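Local structure of putative ATPase, AAA family (Prochlorococcus marinus subsp. pastoris str. CCMP1986, 3CTD) at residues P51-T54 with L55-A59; P68-I71 with F72-L75; V147-H150 with L151-N154. The protein probably acts as a DNA-dependent ATPase of the RarA/MGS1/WRNIP1 group in the response to stalled DNA replication, this chain being its C-terminal part. The protein carries 1 engineered substitution. All coordinates share one frame; numbering follows the deposited sequence.

Contact 1: P51-T54 with L55-A59; sequences PDAT and LYWLA
Trp57 leans back over the preceding turn of its helix and sets the pyrrole side of its indole beside Ala53. Its CD1 lies 3.0 Å from Ala53 O and 4.3 Å from Ala53 CB. The side chain reaches this position with CG beside the backbone N (chi1 -55°). Tyr56 turns the other way, CG anti to its N, and presents an edge to the indole, Tyr56 CD2 standing 3.8 Å above the middle of the Trp57 indole plane. A little round the helix, Leu55 CG rests 3.4 Å from Pro51 O. Beneath these groups run four i-to-i+4 bonds, among them a nearly straight one from Trp57 N to Ala53 O (2.9 Å). Trp57 NE1 is bonded to the carbonyl of Tyr173 of the second subunit; with an alanine here, that carbonyl would probably lose its donor and the Tyr56 edge the surface it faces. Asp52 also serves the interface, accepting bonds from the backbone of Phe183 and Trp184 of the second subunit. Within the chain, this first part of helix 51-63 packs through Thr54 between helices 36-47 and 110-121, Ala53 and Trp57 touching the former and Leu55 the latter.

Contact 2: P68-I71 with F72-L75; sequences PNFI and FRRL
Phe70 lays the far corner of its ring over one face of the Arg74 guanidinium, Phe70 CZ standing 3.9 Å from Arg74 CZ. The two planes are 74° apart, so the ring comes edge-on to a flat cation. Arg74 curls to meet it through a bend at chi2 (-65°). Arg73 approaches the same ring from another quarter: its NH1 sits in the ring plane, 3.7 Å from Phe70 CD1, while NH2 is 3.5 Å from Asn69 CB. A bend at chi3 folds this second guanidinium down, one face toward Asn69 O and Phe70 CA. On the buried side Ile71 and Leu75 run alongside each other, Ile71 CG2 to Leu75 CD1 4.1 Å, and meet Leu113 and Ala116 of helix 110-121 respectively. The i-to-i+4 pattern holds throughout, Arg74 N to Phe70 O being long at 3.3 Å, and Phe70 O takes a second, weak bond from Arg73 N. Residues 68-75 are thus amphipathic: Ile71, Phe72 and Leu75 are buried, while Arg73, partly exposed, touches Val104 of the third subunit and Arg74 joins Phe70 on Ile39 of helix 36-47. Because both cations meet the Phe70 ring at its rim rather than over its pi face, the gain is probably van der Waals contact more than cation-pi attraction.

Contact 3: V147-H150 with L151-N154; sequences VPNH and LKNN
Leu151 stands over one face of the His150 imidazole in a CH-pi contact, its CG 3.8 Å from the ring centroid and 22° off the normal. His150 helps by placing CG between its backbone N and carbonyl carbon (chi1 67°), which brings the ring round alongside the leucine, and its NE2 is held by the carbonyl of Glu172. Leu151 also uses CD1 against Pro148 CG at 3.9 Å, and its CB meets Val147 CG1 at 4.0 Å, the two side chains crossing nearly at right angles. Its N donates to Pro148 O (3.0 Å), an i-to-i+3 bond of the 3-10 kind. Lys152 follows, its N bonded to Asn149 O at 3.3 Å. The lysine chain runs beside Asn149, pointing the same way, with CE rather than NZ nearest the amide, 3.2 Å from Asn149 OD1. Asn153 then leaves the turn, giving its N-H to Asp37 of the third subunit. The whole turn belongs to the long loop between helices 131-139 and 191-197, and it lies against the third subunit: Leu151 and Val147 pack on Ala41 of that subunit's helix 36-47, Pro148 on Trp57 of its helix 51-63.

How the contacts relate
Contacts 1, 2 and 3 follow one another along the chain, all within the MgsA-type C-terminal region. Contacts 1 and 2 belong to successive helices, 51-63 and 68-83, with centres about 14 Å apart; Leu58 CD1 and Ile71 CG2 meet at 4.2 Å, and both helices also pack on helices 36-47 and 110-121, so they belong to one helical bundle. Contact 3 lies across the chain's centre, about 50 Å from contact 1 and 40 Å from contact 2, centre to centre, in a loop that reaches away from the bundle. Distance within a chain is not distance within the assembly, however: that loop packs on helices 36-47 and 51-63 of the third subunit, which makes it part of the interface with that subunit.

Contact 1: P51-T54 with L55-A59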
loop_
_atom_site.group_PDB
_atom_site.type_symbol
_atom_site.label_atom_id
_atom_site.label_comp_id
_atom_site.label_asym_id
_atom_site.label_seq_id
_atom_site.Cartn_x
_atom_site.Cartn_y
_atom_site.Cartn_z
ATOM N N PRO B 51 17.476 -13.242 9.500
ATOM C CA PRO B 51 16.230 -13.145 10.269
ATOM C C PRO B 51 16.400 -13.593 11.703
ATOM O O PRO B 51 15.884 -12.943 12.633
ATOM C CB PRO B 51 15.281 -14.095 9.541
ATOM C CG PRO B 51 16.165 -14.955 8.634
ATOM C CD PRO B 51 17.333 -14.087 8.301
ATOM N N ASP B 52 17.132 -14.683 11.921
ATOM C CA ASP B 52 17.374 -15.098 13.309
ATOM C C ASP B 52 18.082 -14.058 14.129
ATOM O O ASP B 52 17.609 -13.702 15.211
ATOM C CB ASP B 52 18.175 -16.367 13.343
ATOM C CG ASP B 52 17.457 -17.470 12.641
ATOM O OD1 ASP B 52 16.340 -17.778 13.067
ATOM O OD2 ASP B 52 17.974 -17.988 11.644
ATOM N N ALA B 53 19.232 -13.575 13.657
ATOM C CA ALA B 53 19.932 -12.560 14.449
ATOM C C ALA B 53 19.095 -11.296 14.576
ATOM O O ALA B 53 19.093 -10.637 15.641
ATOM C CB ALA B 53 21.260 -12.251 13.857
ATOM N N THR B 54 18.393 -10.960 13.489
ATOM C CA THR B 54 17.455 -9.851 13.495
ATOM C C THR B 54 16.534 -10.014 14.682
ATOM O O THR B 54 16.390 -9.088 15.478
ATOM C CB THR B 54 16.669 -9.711 12.153
ATOM O OG1 THR B 54 17.565 -9.237 11.159
ATOM C CG2 THR B 54 15.542 -8.706 12.228
ATOM N N LEU B 55 15.913 -11.174 14.828
ATOM C CA LEU B 55 14.978 -11.354 15.949
ATOM C C LEU B 55 15.635 -11.248 17.330
ATOM O O LEU B 55 15.082 -10.647 18.279
ATOM C CB LEU B 55 14.223 -12.653 15.800
ATOM C CG LEU B 55 13.206 -12.703 14.686
ATOM C CD1 LEU B 55 12.764 -14.126 14.616
ATOM C CD2 LEU B 55 12.019 -11.749 14.952
ATOM N N TYR B 56 16.830 -11.813 17.443
ATOM C CA TYR B 56 17.550 -11.771 18.702
ATOM C C TYR B 56 17.847 -10.335 19.117
ATOM O O TYR B 56 17.515 -9.941 20.250
ATOM C CB TYR B 56 18.808 -12.617 18.593
ATOM C CG TYR B 56 19.631 -12.654 19.823
ATOM C CD1 TYR B 56 19.384 -13.588 20.823
ATOM C CD2 TYR B 56 20.665 -11.753 19.997
ATOM C CE1 TYR B 56 20.137 -13.593 21.988
ATOM C CE2 TYR B 56 21.438 -11.755 21.139
ATOM C CZ TYR B 56 21.178 -12.674 22.137
ATOM O OH TYR B 56 21.972 -12.685 23.269
ATOM N N TRP B 57 18.388 -9.507 18.217
ATOM C CA TRP B 57 18.654 -8.109 18.627
ATOM C C TRP B 57 17.392 -7.296 18.836
ATOM O O TRP B 57 17.365 -6.413 19.679
ATOM C CB TRP B 57 19.655 -7.383 17.684
ATOM C CG TRP B 57 20.941 -8.152 17.546
ATOM C CD1 TRP B 57 21.361 -8.830 16.451
ATOM C CD2 TRP B 57 21.924 -8.382 18.578
ATOM N NE1 TRP B 57 22.554 -9.450 16.720
ATOM C CE2 TRP B 57 22.927 -9.187 18.016
ATOM C CE3 TRP B 57 22.052 -7.971 19.931
ATOM C CZ2 TRP B 57 24.075 -9.595 18.750
ATOM C CZ3 TRP B 57 23.178 -8.377 20.670
ATOM C CH2 TRP B 57 24.175 -9.188 20.068
ATOM N N LEU B 58 16.334 -7.572 18.088
ATOM C CA LEU B 58 15.002 -6.970 18.400
ATOM C C LEU B 58 14.579 -7.301 19.839
ATOM O O LEU B 58 14.259 -6.421 20.632
ATOM C CB LEU B 58 13.898 -7.457 17.419
ATOM C CG LEU B 58 12.505 -6.874 17.650
ATOM C CD1 LEU B 58 12.482 -5.326 17.580
ATOM C CD2 LEU B 58 11.576 -7.428 16.640
ATOM N N ALA B 59 14.608 -8.584 20.170
ATOM C CA ALA B 59 14.196 -9.047 21.488
ATOM C C ALA B 59 15.062 -8.390 22.583
ATOM O O ALA B 59 14.543 -7.920 23.622
ATOM C CB ALA B 59 14.282 -10.591 21.536
#

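Contact 2: P68-I71 with F72-L75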
loop_
_atom_site.group_PDB
_atom_site.type_symbol
_atom_site.label_atom_id
_atom_site.label_comp_id
_atom_site.label_asym_id
_atom_site.label_seq_id
_atom_site.Cartn_x
_atom_site.Cartn_y
_atom_site.Cartn_z
ATOM N N PRO B 68 9.938 2.019 21.115
ATOM C CA PRO B 68 9.545 1.404 19.828
ATOM C C PRO B 68 9.587 2.389 18.649
ATOM O O PRO B 68 9.991 2.006 17.539
ATOM C CB PRO B 68 8.100 0.900 20.068
ATOM C CG PRO B 68 7.616 1.675 21.228
ATOM C CD PRO B 68 8.845 1.967 22.099
ATOM N N ASN B 69 9.202 3.642 18.879
ATOM C CA ASN B 69 9.334 4.698 17.845
ATOM C C ASN B 69 10.755 4.816 17.325
ATOM O O ASN B 69 10.966 4.937 16.110
ATOM C CB ASN B 69 8.873 6.065 18.363
ATOM C CG ASN B 69 7.410 6.056 18.775
ATOM O OD1 ASN B 69 6.534 5.677 17.986
ATOM N ND2 ASN B 69 7.142 6.415 20.040
ATOM N N PHE B 70 11.737 4.751 18.224
ATOM C CA PHE B 70 13.116 4.726 17.785
ATOM C C PHE B 70 13.402 3.495 16.889
ATOM O O PHE B 70 13.969 3.615 15.807
ATOM C CB PHE B 70 14.065 4.822 18.968
ATOM C CG PHE B 70 15.490 4.736 18.602
ATOM C CD1 PHE B 70 16.058 5.667 17.747
ATOM C CD2 PHE B 70 16.283 3.722 19.107
ATOM C CE1 PHE B 70 17.414 5.597 17.404
ATOM C CE2 PHE B 70 17.631 3.634 18.760
ATOM C CZ PHE B 70 18.208 4.589 17.907
ATOM N N ILE B 71 12.950 2.325 17.284
ATOM C CA ILE B 71 13.201 1.131 16.448
ATOM C C ILE B 71 12.542 1.284 15.066
ATOM O O ILE B 71 13.145 0.989 14.040
ATOM C CB ILE B 71 12.660 -0.150 17.130
ATOM C CG1 ILE B 71 13.341 -0.362 18.497
ATOM C CG2 ILE B 71 12.735 -1.342 16.192
ATOM C CD1 ILE B 71 12.521 -1.280 19.432
ATOM N N PHE B 72 11.307 1.756 15.046
ATOM C CA PHE B 72 10.597 2.018 13.770
ATOM C C PHE B 72 11.258 3.073 12.882
ATOM O O PHE B 72 11.150 2.986 11.666
ATOM C CB PHE B 72 9.131 2.398 13.984
ATOM C CG PHE B 72 8.234 1.226 14.056
ATOM C CD1 PHE B 72 8.162 0.329 12.989
ATOM C CD2 PHE B 72 7.481 0.990 15.182
ATOM C CE1 PHE B 72 7.336 -0.778 13.049
ATOM C CE2 PHE B 72 6.659 -0.103 15.227
ATOM C CZ PHE B 72 6.590 -1.001 14.170
ATOM N N ARG B 73 11.941 4.044 13.484
ATOM C CA ARG B 73 12.686 5.044 12.693
ATOM C C ARG B 73 13.773 4.371 11.886
ATOM O O ARG B 73 13.869 4.580 10.677
ATOM C CB ARG B 73 13.307 6.126 13.586
ATOM C CG ARG B 73 12.527 7.426 13.644
ATOM C CD ARG B 73 13.149 8.456 14.627
ATOM N NE ARG B 73 12.115 8.608 15.631
ATOM C CZ ARG B 73 12.280 8.504 16.936
ATOM N NH1 ARG B 73 13.511 8.334 17.452
ATOM N NH2 ARG B 73 11.193 8.607 17.700
ATOM N N ARG B 74 14.568 3.552 12.566
ATOM C CA ARG B 74 15.636 2.818 11.935
ATOM C C ARG B 74 15.150 1.794 10.951
ATOM O O ARG B 74 15.798 1.571 9.952
ATOM C CB ARG B 74 16.552 2.165 12.972
ATOM C CG ARG B 74 17.399 3.171 13.730
ATOM C CD ARG B 74 18.458 3.955 12.877
ATOM N NE ARG B 74 19.012 5.054 13.692
ATOM C CZ ARG B 74 20.085 4.966 14.515
ATOM N NH1 ARG B 74 20.779 3.822 14.623
ATOM N NH2 ARG B 74 20.470 6.032 15.235
ATOM N N LEU B 75 14.007 1.174 11.215
ATOM C CA LEU B 75 13.412 0.290 10.240
ATOM C C LEU B 75 12.917 1.077 8.992
ATOM O O LEU B 75 13.062 0.598 7.857
ATOM C CB LEU B 75 12.267 -0.500 10.860
ATOM C CG LEU B 75 12.558 -1.595 11.895
ATOM C CD1 LEU B 75 11.220 -2.080 12.434
ATOM C CD2 LEU B 75 13.242 -2.736 11.195
#

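Contact 3: V147-H150 with L151-N154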
loop_
_atom_site.group_PDB
_atom_site.type_symbol
_atom_site.label_atom_id
_atom_site.label_comp_id
_atom_site.label_asym_id
_atom_site.label_seq_id
_atom_site.Cartn_x
_atom_site.Cartn_y
_atom_site.Cartn_z
ATOM N N VAL B 147 20.180 26.873 -14.180
ATOM C CA VAL B 147 19.235 25.951 -14.746
ATOM C C VAL B 147 19.214 26.155 -16.231
ATOM O O VAL B 147 19.168 27.277 -16.680
ATOM C CB VAL B 147 17.835 26.054 -14.107
ATOM C CG1 VAL B 147 16.933 24.991 -14.710
ATOM C CG2 VAL B 147 17.925 25.846 -12.634
ATOM N N PRO B 148 19.281 25.070 -17.009
ATOM C CA PRO B 148 19.156 25.352 -18.445
ATOM C C PRO B 148 17.823 26.039 -18.761
ATOM O O PRO B 148 16.801 25.701 -18.152
ATOM C CB PRO B 148 19.232 23.965 -19.092
ATOM C CG PRO B 148 20.031 23.117 -18.086
ATOM C CD PRO B 148 19.795 23.715 -16.716
ATOM N N ASN B 149 17.846 27.000 -19.678
ATOM C CA ASN B 149 16.651 27.704 -20.101
ATOM C C ASN B 149 15.424 26.839 -20.393
ATOM O O ASN B 149 14.307 27.181 -19.981
ATOM C CB ASN B 149 16.952 28.701 -21.237
ATOM C CG ASN B 149 18.025 29.753 -20.824
ATOM O OD1 ASN B 149 18.170 30.108 -19.627
ATOM N ND2 ASN B 149 18.780 30.236 -21.809
ATOM N N HIS B 150 15.601 25.732 -21.112
ATOM C CA HIS B 150 14.425 24.976 -21.534
ATOM C C HIS B 150 13.823 24.166 -20.373
ATOM O O HIS B 150 12.814 23.515 -20.543
ATOM C CB HIS B 150 14.761 24.061 -22.705
ATOM C CG HIS B 150 15.704 22.967 -22.347
ATOM N ND1 HIS B 150 17.055 23.177 -22.208
ATOM C CD2 HIS B 150 15.500 21.656 -22.090
ATOM C CE1 HIS B 150 17.647 22.049 -21.865
ATOM N NE2 HIS B 150 16.724 21.108 -21.783
ATOM N N LEU B 151 14.475 24.218 -19.208
ATOM C CA LEU B 151 14.096 23.450 -18.036
ATOM C C LEU B 151 13.573 24.353 -16.945
ATOM O O LEU B 151 13.169 23.861 -15.904
ATOM C CB LEU B 151 15.260 22.637 -17.475
ATOM C CG LEU B 151 15.842 21.566 -18.400
ATOM C CD1 LEU B 151 16.973 20.786 -17.708
ATOM C CD2 LEU B 151 14.756 20.669 -18.923
ATOM N N LYS B 152 13.598 25.664 -17.179
ATOM C CA LYS B 152 13.033 26.618 -16.232
ATOM C C LYS B 152 11.516 26.531 -16.138
ATOM O O LYS B 152 10.820 26.026 -17.036
ATOM C CB LYS B 152 13.409 28.058 -16.609
ATOM C CG LYS B 152 14.853 28.430 -16.290
ATOM C CD LYS B 152 15.100 29.917 -16.507
ATOM C CE LYS B 152 16.563 30.148 -16.829
ATOM N NZ LYS B 152 17.008 31.443 -16.237
ATOM N N ASN B 153 10.994 27.051 -15.046
ATOM C CA ASN B 153 9.566 27.157 -14.897
ATOM C C ASN B 153 8.906 27.934 -16.060
ATOM O O ASN B 153 9.319 29.068 -16.359
ATOM C CB ASN B 153 9.306 27.828 -13.552
ATOM C CG ASN B 153 7.859 27.962 -13.256
ATOM O OD1 ASN B 153 7.419 29.031 -12.871
ATOM N ND2 ASN B 153 7.088 26.889 -13.452
ATOM N N ASN B 154 7.890 27.357 -16.707
ATOM C CA ASN B 154 7.259 27.984 -17.895
ATOM C C ASN B 154 8.188 28.196 -19.083
ATOM O O ASN B 154 7.919 29.077 -19.891
ATOM C CB ASN B 154 6.675 29.391 -17.619
ATOM C CG ASN B 154 5.717 29.415 -16.475
ATOM O OD1 ASN B 154 5.090 28.399 -16.153
ATOM N ND2 ASN B 154 5.604 30.582 -15.825
#